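Long-range contacts in enterobactin synthetase component F-related protein (Vibrio cholerae serotype O1, PDB 4OXI), which probably activates glycine with ATP as glycyl-adenylate, in a lipopolysaccharide modification pathway related to nonribosomal peptide synthesis: residues Ala217-Thr222 and Pro229-Val234; Glu392-Ile397 and Leu417-Lys422. One frame throughout, in Å; residues are numbered along the deposited sequence.

Contact 1: residues Ala217-Thr222 and Pro229-Val234; sequences AYIMQT and PKRIAV
V234 sits opposite two residues at once. Its O accepts a hydrogen bond from A217 N at 2.7 Å and a weak one from Y218 N at 3.4 Å, the classic beta bulge that opens this antiparallel pair. Beyond it the pairing is regular. V234 N returns a nearly straight bond to Y218 O, and reciprocal backbone bonds join M220 with I232 and T222 with K230. Between these, I219 faces A233 and Q221 faces R231 as non-hydrogen-bonded pairs, where CA-H...O contacts such as I219 CA to I232 O fill in.

The six residues linking the strands, serine- and glycine-rich between T222 and P229, match the phosphate-binding loop (core motif A3) of adenylate-forming enzymes. The two strands therefore form the stem of that hairpin.

Apolar contacts differ on the two faces. On the face of Y218, M220 and T222, the tyrosine ring folds back over its neighbour strand because CG lies between the backbone N and carbonyl carbon (chi1 60°). V234 CB then rests over one ring face in a CH-pi contact, 3.8 Å from the centroid, with CG1 and CG2 spread toward the hydroxyl end. Nearer the loop, T222 CG2 lies alongside K230 CB at 3.7 Å, and I232 CD1 reaches the same methyl. The other face has I219 CG1 on A233 CB at 3.9 Å.

Polar side chains meet on that second face. Q221 and R231 run side by side, their amide and guanidinium planes 66° apart, and R231 NH1 gives Q221 OE1 a weak hydrogen bond of 2.9 Å. Both have stronger partners in helix 133-142: OE1 also bonds T139, while R231 NH2 forms a salt bridge with E138.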
loop_
_atom_site.group_PDB
_atom_site.type_symbol
_atom_site.label_atom_id
_atom_site.label_comp_id
_atom_site.label_asym_id
_atom_site.label_seq_id
_atom_site.Cartn_x
_atom_site.Cartn_y
_atom_site.Cartn_z
ATOM N N ALA A 217 5.311 -6.406 11.321
ATOM C CA ALA A 217 5.290 -4.951 11.484
ATOM C C ALA A 217 3.920 -4.378 11.109
ATOM O O ALA A 217 3.422 -3.438 11.759
ATOM C CB ALA A 217 6.400 -4.292 10.652
ATOM N N TYR A 218 3.313 -4.931 10.061
ATOM C CA TYR A 218 1.963 -4.511 9.686
ATOM C C TYR A 218 1.248 -5.612 8.938
ATOM O O TYR A 218 1.886 -6.502 8.380
ATOM C CB TYR A 218 1.983 -3.230 8.830
ATOM C CG TYR A 218 2.752 -3.328 7.517
ATOM C CD1 TYR A 218 2.118 -3.712 6.337
ATOM C CD2 TYR A 218 4.102 -3.021 7.458
ATOM C CE1 TYR A 218 2.818 -3.789 5.140
ATOM C CE2 TYR A 218 4.815 -3.098 6.259
ATOM C CZ TYR A 218 4.165 -3.487 5.112
ATOM O OH TYR A 218 4.868 -3.565 3.928
ATOM N N ILE A 219 -0.079 -5.555 8.923
ATOM C CA ILE A 219 -0.845 -6.524 8.147
ATOM C C ILE A 219 -1.765 -5.814 7.168
ATOM O O ILE A 219 -2.614 -5.012 7.572
ATOM C CB ILE A 219 -1.704 -7.416 9.065
ATOM C CG1 ILE A 219 -0.814 -8.128 10.097
ATOM C CG2 ILE A 219 -2.523 -8.390 8.232
ATOM C CD1 ILE A 219 -1.599 -8.779 11.240
ATOM N N MET A 220 -1.611 -6.125 5.887
ATOM C CA MET A 220 -2.430 -5.530 4.842
ATOM C C MET A 220 -3.507 -6.510 4.446
ATOM O O MET A 220 -3.451 -7.692 4.795
ATOM C CB MET A 220 -1.591 -5.209 3.601
ATOM C CG MET A 220 -0.599 -4.075 3.792
ATOM S SD MET A 220 -1.292 -2.640 4.653
ATOM C CE MET A 220 -0.062 -1.414 4.170
ATOM N N GLN A 221 -4.497 -6.021 3.712
ATOM C CA GLN A 221 -5.424 -6.928 3.076
ATOM C C GLN A 221 -5.670 -6.575 1.620
ATOM O O GLN A 221 -5.534 -5.428 1.194
ATOM C CB GLN A 221 -6.730 -7.084 3.857
ATOM C CG GLN A 221 -7.468 -5.823 4.185
ATOM C CD GLN A 221 -8.763 -6.104 4.961
ATOM O OE1 GLN A 221 -8.778 -6.821 5.991
ATOM N NE2 GLN A 221 -9.862 -5.552 4.456
ATOM N N THR A 222 -5.985 -7.600 0.849
ATOM C CA THR A 222 -6.186 -7.419 -0.556
ATOM C C THR A 222 -7.385 -8.249 -0.983
ATOM O O THR A 222 -7.863 -9.098 -0.237
ATOM C CB THR A 222 -4.923 -7.801 -1.357
ATOM O OG1 THR A 222 -5.105 -7.435 -2.734
ATOM C CG2 THR A 222 -4.650 -9.289 -1.265
ATOM N N PRO A 229 -11.256 -11.502 1.993
ATOM C CA PRO A 229 -9.967 -10.841 1.769
ATOM C C PRO A 229 -8.792 -11.768 2.072
ATOM O O PRO A 229 -8.861 -12.588 2.996
ATOM C CB PRO A 229 -9.989 -9.685 2.777
ATOM C CG PRO A 229 -11.444 -9.455 3.072
ATOM C CD PRO A 229 -12.066 -10.820 3.014
ATOM N N LYS A 230 -7.734 -11.644 1.279
ATOM C CA LYS A 230 -6.475 -12.281 1.601
ATOM C C LYS A 230 -5.757 -11.309 2.507
ATOM O O LYS A 230 -5.845 -10.088 2.315
ATOM C CB LYS A 230 -5.645 -12.494 0.342
ATOM C CG LYS A 230 -6.223 -13.519 -0.624
ATOM C CD LYS A 230 -5.394 -13.569 -1.906
ATOM C CE LYS A 230 -5.919 -14.633 -2.857
ATOM N NZ LYS A 230 -5.061 -14.699 -4.079
ATOM N N ARG A 231 -5.061 -11.831 3.504
ATOM C CA ARG A 231 -4.266 -10.975 4.359
ATOM C C ARG A 231 -2.780 -11.265 4.291
ATOM O O ARG A 231 -2.348 -12.422 4.194
ATOM C CB ARG A 231 -4.792 -10.999 5.781
ATOM C CG ARG A 231 -5.760 -9.841 5.987
ATOM C CD ARG A 231 -6.681 -10.081 7.116
ATOM N NE ARG A 231 -7.674 -11.079 6.769
ATOM C CZ ARG A 231 -8.956 -10.804 6.563
ATOM N NH1 ARG A 231 -9.391 -9.545 6.660
ATOM N NH2 ARG A 231 -9.794 -11.790 6.259
ATOM N N ILE A 232 -2.003 -10.192 4.320
ATOM C CA ILE A 232 -0.580 -10.278 4.084
ATOM C C ILE A 232 0.132 -9.618 5.249
ATOM O O ILE A 232 0.043 -8.396 5.437
ATOM C CB ILE A 232 -0.232 -9.547 2.792
ATOM C CG1 ILE A 232 -0.888 -10.255 1.602
ATOM C CG2 ILE A 232 1.264 -9.459 2.602
ATOM C CD1 ILE A 232 -0.877 -9.419 0.336
ATOM N N ALA A 233 0.814 -10.433 6.044
ATOM C CA ALA A 233 1.533 -9.943 7.198
ATOM C C ALA A 233 3.005 -9.772 6.824
ATOM O O ALA A 233 3.662 -10.734 6.440
ATOM C CB ALA A 233 1.375 -10.908 8.362
ATOM N N VAL A 234 3.505 -8.544 6.941
ATOM C CA VAL A 234 4.855 -8.189 6.545
ATOM C C VAL A 234 5.722 -8.052 7.802
ATOM O O VAL A 234 5.368 -7.329 8.737
ATOM C CB VAL A 234 4.847 -6.859 5.762
ATOM C CG1 VAL A 234 6.270 -6.369 5.487
ATOM C CG2 VAL A 234 4.072 -7.016 4.460
#

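Contact 2: residues Glu392-Ile397 and Leu417-Lys422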
loop_
_atom_site.group_PDB
_atom_site.type_symbol
_atom_site.label_atom_id
_atom_site.label_comp_id
_atom_site.label_asym_id
_atom_site.label_seq_id
_atom_site.Cartn_x
_atom_site.Cartn_y
_atom_site.Cartn_z
ATOM N N GLU A 392 19.842 -12.531 -7.270
ATOM C CA GLU A 392 19.311 -13.835 -6.845
ATOM C C GLU A 392 17.873 -13.824 -6.336
ATOM O O GLU A 392 17.428 -14.797 -5.725
ATOM C CB GLU A 392 20.229 -14.513 -5.820
ATOM C CG GLU A 392 21.673 -14.609 -6.277
ATOM C CD GLU A 392 22.509 -15.535 -5.418
ATOM O OE1 GLU A 392 22.261 -15.615 -4.189
ATOM O OE2 GLU A 392 23.417 -16.184 -5.985
ATOM N N CYS A 393 17.138 -12.750 -6.617
ATOM C CA CYS A 393 15.758 -12.608 -6.142
ATOM C C CYS A 393 14.690 -12.934 -7.175
ATOM O O CYS A 393 13.529 -13.149 -6.818
ATOM C CB CYS A 393 15.510 -11.176 -5.640
ATOM S SG CYS A 393 16.215 -10.903 -4.023
ATOM N N LEU A 394 15.062 -12.929 -8.449
ATOM C CA LEU A 394 14.076 -13.038 -9.508
ATOM C C LEU A 394 14.307 -14.286 -10.346
ATOM O O LEU A 394 15.448 -14.663 -10.614
ATOM C CB LEU A 394 14.153 -11.821 -10.419
ATOM C CG LEU A 394 13.962 -10.447 -9.780
ATOM C CD1 LEU A 394 13.999 -9.382 -10.850
ATOM C CD2 LEU A 394 12.642 -10.389 -9.037
ATOM N N ALA A 395 13.214 -14.920 -10.758
ATOM C CA ALA A 395 13.268 -15.954 -11.777
ATOM C C ALA A 395 12.061 -15.823 -12.690
ATOM O O ALA A 395 11.064 -15.183 -12.331
ATOM C CB ALA A 395 13.329 -17.338 -11.155
ATOM N N ILE A 396 12.160 -16.420 -13.872
ATOM C CA ILE A 396 11.099 -16.383 -14.865
ATOM C C ILE A 396 10.777 -17.822 -15.230
ATOM O O ILE A 396 11.680 -18.620 -15.454
ATOM C CB ILE A 396 11.558 -15.638 -16.115
ATOM C CG1 ILE A 396 11.964 -14.206 -15.763
ATOM C CG2 ILE A 396 10.476 -15.631 -17.183
ATOM C CD1 ILE A 396 12.582 -13.446 -16.932
ATOM N N ILE A 397 9.500 -18.176 -15.253
ATOM C CA ILE A 397 9.121 -19.518 -15.677
ATOM C C ILE A 397 8.310 -19.423 -16.962
ATOM O O ILE A 397 7.305 -18.711 -17.013
ATOM C CB ILE A 397 8.385 -20.293 -14.563
ATOM C CG1 ILE A 397 7.912 -21.649 -15.067
ATOM C CG2 ILE A 397 7.199 -19.514 -14.027
ATOM C CD1 ILE A 397 7.230 -22.470 -13.985
ATOM N N LEU A 417 6.938 -13.952 -13.813
ATOM C CA LEU A 417 7.970 -13.529 -12.871
ATOM C C LEU A 417 7.776 -14.192 -11.515
ATOM O O LEU A 417 6.662 -14.207 -10.985
ATOM C CB LEU A 417 7.923 -12.008 -12.707
ATOM C CG LEU A 417 9.053 -11.344 -11.928
ATOM C CD1 LEU A 417 10.362 -11.637 -12.607
ATOM C CD2 LEU A 417 8.832 -9.830 -11.836
ATOM N N LEU A 418 8.860 -14.733 -10.956
ATOM C CA LEU A 418 8.825 -15.350 -9.642
ATOM C C LEU A 418 9.683 -14.518 -8.702
ATOM O O LEU A 418 10.735 -14.020 -9.097
ATOM C CB LEU A 418 9.380 -16.773 -9.693
ATOM C CG LEU A 418 8.709 -17.776 -10.626
ATOM C CD1 LEU A 418 9.367 -19.137 -10.496
ATOM C CD2 LEU A 418 7.240 -17.877 -10.309
ATOM N N LEU A 419 9.233 -14.368 -7.458
ATOM C CA LEU A 419 9.940 -13.526 -6.503
ATOM C C LEU A 419 10.429 -14.360 -5.325
ATOM O O LEU A 419 9.783 -15.338 -4.926
ATOM C CB LEU A 419 9.016 -12.405 -6.006
ATOM C CG LEU A 419 8.309 -11.626 -7.115
ATOM C CD1 LEU A 419 7.297 -10.677 -6.518
ATOM C CD2 LEU A 419 9.315 -10.857 -7.959
ATOM N N SER A 420 11.564 -13.973 -4.761
ATOM C CA SER A 420 12.053 -14.610 -3.548
ATOM C C SER A 420 12.938 -13.630 -2.799
ATOM O O SER A 420 13.181 -12.521 -3.269
ATOM C CB SER A 420 12.864 -15.854 -3.891
ATOM O OG SER A 420 14.018 -15.484 -4.627
ATOM N N GLY A 421 13.427 -14.032 -1.631
ATOM C CA GLY A 421 14.375 -13.191 -0.929
ATOM C C GLY A 421 13.820 -12.667 0.376
ATOM O O GLY A 421 12.751 -13.098 0.837
ATOM N N LYS A 422 14.550 -11.721 0.961
ATOM C CA LYS A 422 14.232 -11.191 2.283
ATOM C C LYS A 422 12.957 -10.343 2.353
ATOM O O LYS A 422 12.411 -10.159 3.439
ATOM C CB LYS A 422 15.427 -10.402 2.838
ATOM C CG LYS A 422 16.510 -11.279 3.480
ATOM C CD LYS A 422 17.839 -10.535 3.614
ATOM C CE LYS A 422 18.486 -10.336 2.248
ATOM N NZ LYS A 422 19.454 -9.195 2.215
#
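L394 and L419 meet through their CD2 methyls, 3.5 Å apart, as side chains running side by side in a curled antiparallel sheet. Strand 394-397 pairs here with strand 416-419, which has strand 445-457 on its other side. The face these leucines share also carries I396 and L417. With CG anti to the backbone N (chi1 -171°), L417 turns CD1 across to the partner strand, 3.6 Å from A395 O and more loosely against L394 CB and I396 CG1. L461 covers L394, I396 and L417 together.

The opposite face is built from A395 and L418, a hydrogen-bonded pair whose two backbone bonds include a short one, L418 N to A395 O at 2.6 Å. The L418 side chain passes the small CB of A395 and crosses I397, whose CG2 lies 4.1 Å from L418 CD2; W447 touches A395 and L418 from the next strand.

Past the paired strands, C393 O takes two bonds from one residue. S420 N approaches in the carbonyl plane at 3.0 Å. The S420 hydroxyl, which also bonds R445 NH2, is folded back between its own N and carbonyl carbon (chi1 64°), and OG comes in above that plane, 3.2 Å from C393 O.

How the contacts relate
Both segments of contact 1 come earlier in the chain than those of contact 2, and the centres of the two contacts stand 20 Å apart with nearest atoms about 8 Å from each other, so they do not touch. Both approach the bound glycyl-adenosine-5'-phosphate from their own sheets: the T222 side chain of contact 1 is about 6 Å from it, and that of L419 in contact 2 about 7 Å. Helix 236-249, which follows strand 230-235, bridges the two regions, since its L239 packs on A217 while its N238 side chain hydrogen-bonds K422 O. A second link runs through R231, whose backbone bonds L429, seven residues beyond K422.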